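F5/8 type C domain protein (Clostridium perfringens, PDB 7JRM) probably binds carbohydrate as part of a modular O-glycopeptidase, ZmpB, that recognises and cleaves mucin-type glycoproteins. Local coordinates at residues 124-136 / 204-218. Residues are numbered along the deposited sequence; the frame is centred on the assembly and turned at random.
Sequences FAKGIGTHSYSEI and VDVADNGNNWDHADW. With CA (calcium ion), chain B.
The imidazole of His-131 lies with one face under the backbone carbonyl of Asp-214, whose O sits 3.3 Å above the plane over the ring centre; at the rim, near the plane, CE1 of His-131 comes 2.9 Å from Asn-211 O. Because CG is anti to the backbone N (chi1 -165°), the ring swings toward the turn of residues 211-214, and a bond from His-131 ND1 to Ser-132 O (2.7 Å), with the acceptor in the plane of the imidazole, fixes its rotation. His-215 meets it rim to rim, planes 61° apart, and a water joins the NE2 atoms of both rings. The edge of the Tyr-133 ring faces Asp-205, with CD2 of Tyr-133 3.5 Å from Asp-205 OD1, while its hydroxyl bonds to Glu-135. On the sheet face of Thr-130, Trp-218 turns its indole edge to Thr-130 CG2, which also packs on Val-204 CG2; NE1 of Trp-218 reaches Ser-134 OG through a water.

Antiparallel pairing continues from Ile-128/Trp-218 to His-131/His-215, then resumes at Ser-134/Val-204 in the other sheet of the domain's beta-sandwich. The crossing, with a cis peptide before Tyr-133, brings Ser-132 to the calcium loop. Ser-132 OG donates to the anti lone pair of Asp-214 OD2 at 2.8 Å, and that oxygen binds calcium at 2.5 Å. Val-206, Asp-208 and Gly-210 carbonyls, a water and Ser-163 complete the site. Ser-132 is thus a second-shell residue orienting a bidentate carboxylate, whose charge calcium would partly offset: the calcium ion joins the loop between strands 199-205 and 215-224 to the start of strand 163-170, while Ser-132, at the crossing from strand 127-131 to strand 134-139, reaches the site through Asp-214.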
loop_
_atom_site.group_PDB
_atom_site.type_symbol
_atom_site.label_atom_id
_atom_site.label_comp_id
_atom_site.label_asym_id
_atom_site.label_seq_id
_atom_site.Cartn_x
_atom_site.Cartn_y
_atom_site.Cartn_z
ATOM N N PHE A 124 20.465 20.664 18.325
ATOM C CA PHE A 124 19.629 19.538 18.716
ATOM C C PHE A 124 18.548 19.996 19.684
ATOM O O PHE A 124 18.793 20.838 20.554
ATOM C CB PHE A 124 20.458 18.430 19.373
ATOM C CG PHE A 124 21.482 17.814 18.465
ATOM C CD1 PHE A 124 22.720 18.408 18.290
ATOM C CD2 PHE A 124 21.207 16.634 17.792
ATOM C CE1 PHE A 124 23.664 17.838 17.457
ATOM C CE2 PHE A 124 22.147 16.060 16.958
ATOM C CZ PHE A 124 23.377 16.662 16.791
ATOM N N ALA A 125 17.349 19.433 19.531
ATOM C CA ALA A 125 16.288 19.701 20.492
ATOM C C ALA A 125 16.350 18.745 21.673
ATOM O O ALA A 125 15.886 19.085 22.768
ATOM C CB ALA A 125 14.921 19.611 19.810
ATOM N N LYS A 126 16.925 17.560 21.477
ATOM C CA LYS A 126 16.976 16.526 22.498
ATOM C C LYS A 126 18.420 16.147 22.796
ATOM O O LYS A 126 19.288 16.204 21.920
ATOM C CB LYS A 126 16.193 15.284 22.062
ATOM C CG LYS A 126 14.850 15.590 21.423
ATOM C CD LYS A 126 13.838 16.053 22.458
ATOM C CE LYS A 126 13.429 14.912 23.374
ATOM N NZ LYS A 126 12.709 15.399 24.583
ATOM N N GLY A 127 18.664 15.756 24.035
ATOM C CA GLY A 127 19.978 15.317 24.449
ATOM C C GLY A 127 20.210 15.630 25.914
ATOM O O GLY A 127 19.303 16.034 26.636
ATOM N N ILE A 128 21.457 15.433 26.334
ATOM C CA ILE A 128 21.878 15.648 27.713
ATOM C C ILE A 128 23.100 16.555 27.699
ATOM O O ILE A 128 24.125 16.211 27.099
ATOM C CB ILE A 128 22.197 14.325 28.432
ATOM C CG1 ILE A 128 20.973 13.408 28.433
ATOM C CG2 ILE A 128 22.672 14.591 29.851
ATOM C CD1 ILE A 128 19.819 13.935 29.256
ATOM N N GLY A 129 22.995 17.708 28.359
ATOM C CA GLY A 129 24.102 18.624 28.491
ATOM C C GLY A 129 24.750 18.476 29.852
ATOM O O GLY A 129 24.098 18.653 30.883
ATOM N N THR A 130 26.039 18.145 29.852
ATOM C CA THR A 130 26.760 17.881 31.089
ATOM C C THR A 130 28.124 18.562 31.018
ATOM O O THR A 130 28.389 19.382 30.135
ATOM C CB THR A 130 26.870 16.370 31.342
ATOM O OG1 THR A 130 27.352 16.139 32.672
ATOM C CG2 THR A 130 27.811 15.717 30.335
ATOM N N HIS A 131 28.994 18.208 31.963
ATOM C CA HIS A 131 30.284 18.868 32.123
ATOM C C HIS A 131 31.234 17.896 32.807
ATOM O O HIS A 131 30.880 17.306 33.831
ATOM C CB HIS A 131 30.127 20.151 32.948
ATOM C CG HIS A 131 31.303 21.075 32.877
ATOM N ND1 HIS A 131 32.561 20.714 33.308
ATOM C CD2 HIS A 131 31.405 22.355 32.446
ATOM C CE1 HIS A 131 33.390 21.729 33.135
ATOM N NE2 HIS A 131 32.714 22.736 32.613
ATOM N N SER A 132 32.422 17.723 32.235
ATOM C CA SER A 132 33.419 16.851 32.843
ATOM C C SER A 132 33.861 17.419 34.187
ATOM O O SER A 132 33.901 18.636 34.385
ATOM C CB SER A 132 34.622 16.689 31.913
ATOM O OG SER A 132 35.614 17.660 32.193
ATOM N N TYR A 133 34.166 16.532 35.134
ATOM C CA TYR A 133 33.999 15.087 34.990
ATOM C C TYR A 133 32.554 14.709 35.296
ATOM O O TYR A 133 31.955 15.245 36.226
ATOM C CB TYR A 133 34.964 14.345 35.921
ATOM C CG TYR A 133 34.912 12.837 35.821
ATOM C CD1 TYR A 133 34.130 12.090 36.694
ATOM C CD2 TYR A 133 35.656 12.159 34.865
ATOM C CE1 TYR A 133 34.084 10.711 36.610
ATOM C CE2 TYR A 133 35.616 10.780 34.773
ATOM C CZ TYR A 133 34.828 10.061 35.648
ATOM O OH TYR A 133 34.784 8.689 35.562
ATOM N N SER A 134 31.991 13.791 34.512
ATOM C CA SER A 134 30.579 13.462 34.627
ATOM C C SER A 134 30.364 11.964 34.489
ATOM O O SER A 134 30.988 11.310 33.647
ATOM C CB SER A 134 29.750 14.200 33.569
ATOM O OG SER A 134 28.379 13.859 33.672
ATOM N N GLU A 135 29.470 11.432 35.322
ATOM C CA GLU A 135 29.044 10.036 35.253
ATOM C C GLU A 135 27.530 10.009 35.401
ATOM O O GLU A 135 27.004 10.352 36.465
ATOM C CB GLU A 135 29.712 9.191 36.338
ATOM C CG GLU A 135 31.149 8.802 36.039
ATOM C CD GLU A 135 31.686 7.777 37.019
ATOM O OE1 GLU A 135 30.906 7.303 37.873
ATOM O OE2 GLU A 135 32.887 7.445 36.938
ATOM N N ILE A 136 26.831 9.610 34.342
ATOM C CA ILE A 136 25.373 9.554 34.333
ATOM C C ILE A 136 24.962 8.120 34.035
ATOM O O ILE A 136 25.373 7.547 33.018
ATOM C CB ILE A 136 24.770 10.527 33.308
ATOM C CG1 ILE A 136 25.349 11.930 33.503
ATOM C CG2 ILE A 136 23.257 10.560 33.435
ATOM C CD1 ILE A 136 24.816 12.956 32.525
ATOM N N VAL A 204 32.081 11.355 30.787
ATOM C CA VAL A 204 32.784 12.433 30.100
ATOM C C VAL A 204 34.046 12.711 30.906
ATOM O O VAL A 204 33.986 13.334 31.973
ATOM C CB VAL A 204 31.923 13.694 29.961
ATOM C CG1 VAL A 204 32.697 14.785 29.235
ATOM C CG2 VAL A 204 30.624 13.377 29.236
ATOM N N ASP A 205 35.191 12.254 30.409
ATOM C CA ASP A 205 36.451 12.467 31.101
ATOM C C ASP A 205 37.041 13.829 30.738
ATOM O O ASP A 205 36.587 14.512 29.817
ATOM C CB ASP A 205 37.441 11.347 30.784
ATOM C CG ASP A 205 38.295 10.974 31.979
ATOM O OD1 ASP A 205 38.540 11.854 32.831
ATOM O OD2 ASP A 205 38.719 9.802 32.070
ATOM N N VAL A 206 38.081 14.218 31.479
ATOM C CA VAL A 206 38.579 15.588 31.417
ATOM C C VAL A 206 39.662 15.812 30.365
ATOM O O VAL A 206 39.947 16.971 30.031
ATOM C CB VAL A 206 39.110 16.026 32.793
ATOM C CG1 VAL A 206 38.008 15.938 33.837
ATOM C CG2 VAL A 206 40.303 15.172 33.199
ATOM N N ALA A 207 40.272 14.748 29.840
ATOM C CA ALA A 207 41.358 14.841 28.848
ATOM C C ALA A 207 42.451 15.735 29.437
ATOM O O ALA A 207 42.874 15.501 30.578
ATOM C CB ALA A 207 40.789 15.290 27.509
ATOM N N ASP A 208 42.926 16.750 28.721
ATOM C CA ASP A 208 43.950 17.648 29.233
ATOM C C ASP A 208 43.321 18.928 29.777
ATOM O O ASP A 208 42.123 19.178 29.625
ATOM C CB ASP A 208 44.984 17.974 28.146
ATOM C CG ASP A 208 44.350 18.447 26.845
ATOM O OD1 ASP A 208 44.926 18.170 25.772
ATOM O OD2 ASP A 208 43.287 19.102 26.885
ATOM N N ASN A 209 44.161 19.739 30.427
ATOM C CA ASN A 209 43.765 21.038 30.977
ATOM C C ASN A 209 42.665 20.910 32.027
ATOM O O ASN A 209 41.896 21.848 32.249
ATOM C CB ASN A 209 43.329 22.005 29.870
ATOM C CG ASN A 209 44.502 22.666 29.178
ATOM O OD1 ASN A 209 44.770 22.409 28.004
ATOM N ND2 ASN A 209 45.210 23.525 29.902
ATOM N N GLY A 210 42.586 19.757 32.687
ATOM C CA GLY A 210 41.536 19.556 33.662
ATOM C C GLY A 210 40.165 19.599 33.014
ATOM O O GLY A 210 39.978 19.221 31.852
ATOM N N ASN A 211 39.185 20.079 33.778
ATOM C CA ASN A 211 37.811 20.186 33.308
ATOM C C ASN A 211 37.460 21.594 32.839
ATOM O O ASN A 211 36.275 21.916 32.706
ATOM C CB ASN A 211 36.842 19.736 34.405
ATOM C CG ASN A 211 36.823 20.677 35.596
ATOM O OD1 ASN A 211 37.699 21.528 35.752
ATOM N ND2 ASN A 211 35.813 20.529 36.446
ATOM N N ASN A 212 38.462 22.431 32.579
ATOM C CA ASN A 212 38.214 23.834 32.267
ATOM C C ASN A 212 37.418 23.976 30.977
ATOM O O ASN A 212 37.868 23.546 29.909
ATOM C CB ASN A 212 39.538 24.588 32.163
ATOM C CG ASN A 212 39.369 26.084 32.340
ATOM O OD1 ASN A 212 38.433 26.539 32.997
ATOM N ND2 ASN A 212 40.270 26.858 31.746
ATOM N N TRP A 213 36.233 24.582 31.085
ATOM C CA TRP A 213 35.355 24.847 29.943
ATOM C C TRP A 213 34.984 23.568 29.197
ATOM O O TRP A 213 34.825 23.572 27.975
ATOM C CB TRP A 213 35.984 25.865 28.988
ATOM C CG TRP A 213 36.297 27.172 29.648
ATOM C CD1 TRP A 213 37.530 27.733 29.809
ATOM C CD2 TRP A 213 35.362 28.083 30.238
ATOM N NE1 TRP A 213 37.421 28.937 30.463
ATOM C CE2 TRP A 213 36.099 29.174 30.737
ATOM C CE3 TRP A 213 33.972 28.082 30.392
ATOM C CZ2 TRP A 213 35.495 30.253 31.380
ATOM C CZ3 TRP A 213 33.373 29.153 31.029
ATOM C CH2 TRP A 213 34.134 30.224 31.514
ATOM N N ASP A 214 34.830 22.468 29.933
ATOM C CA ASP A 214 34.520 21.170 29.338
ATOM C C ASP A 214 33.006 20.962 29.246
ATOM O O ASP A 214 32.425 20.077 29.874
ATOM C CB ASP A 214 35.184 20.055 30.136
ATOM C CG ASP A 214 36.636 19.847 29.752
ATOM O OD1 ASP A 214 37.125 20.558 28.847
ATOM O OD2 ASP A 214 37.286 18.966 30.352
ATOM N N HIS A 215 32.368 21.803 28.438
ATOM C CA HIS A 215 30.945 21.656 28.156
ATOM C C HIS A 215 30.761 20.542 27.134
ATOM O O HIS A 215 31.226 20.657 25.995
ATOM C CB HIS A 215 30.358 22.966 27.639
ATOM C CG HIS A 215 30.357 24.075 28.647
ATOM N ND1 HIS A 215 29.515 25.162 28.555
ATOM C CD2 HIS A 215 31.099 24.267 29.763
ATOM C CE1 HIS A 215 29.734 25.974 29.573
ATOM N NE2 HIS A 215 30.691 25.455 30.321
ATOM N N ALA A 216 30.092 19.462 27.537
ATOM C CA ALA A 216 29.931 18.286 26.696
ATOM C C ALA A 216 28.457 17.937 26.560
ATOM O O ALA A 216 27.685 18.083 27.512
ATOM C CB ALA A 216 30.700 17.088 27.264
ATOM N N ASP A 217 28.075 17.464 25.375
ATOM C CA ASP A 217 26.697 17.102 25.079
ATOM C C ASP A 217 26.606 15.645 24.652
ATOM O O ASP A 217 27.414 15.171 23.847
ATOM C CB ASP A 217 26.108 17.974 23.964
ATOM C CG ASP A 217 26.100 19.442 24.310
ATOM O OD1 ASP A 217 25.948 19.777 25.503
ATOM O OD2 ASP A 217 26.233 20.260 23.379
ATOM N N TRP A 218 25.613 14.944 25.198
ATOM C CA TRP A 218 25.150 13.677 24.638
ATOM C C TRP A 218 23.951 14.011 23.755
ATOM O O TRP A 218 22.794 13.923 24.163
ATOM C CB TRP A 218 24.796 12.681 25.741
ATOM C CG TRP A 218 25.927 12.378 26.676
ATOM C CD1 TRP A 218 26.236 13.036 27.830
ATOM C CD2 TRP A 218 26.896 11.330 26.540
ATOM N NE1 TRP A 218 27.339 12.466 28.420
ATOM C CE2 TRP A 218 27.763 11.418 27.647
ATOM C CE3 TRP A 218 27.114 10.329 25.588
ATOM C CZ2 TRP A 218 28.834 10.543 27.826
ATOM C CZ3 TRP A 218 28.177 9.462 25.770
ATOM C CH2 TRP A 218 29.023 9.573 26.881
HETATM CA CA CA B . 39.559 19.222 29.461
HETATM O O HOH W 1 32.920 26.019 32.602
HETATM O O HOH W 2 35.360 17.414 37.285
HETATM O O HOH W 3 28.141 12.056 31.431
HETATM O O HOH W 4 39.867 21.612 29.525
#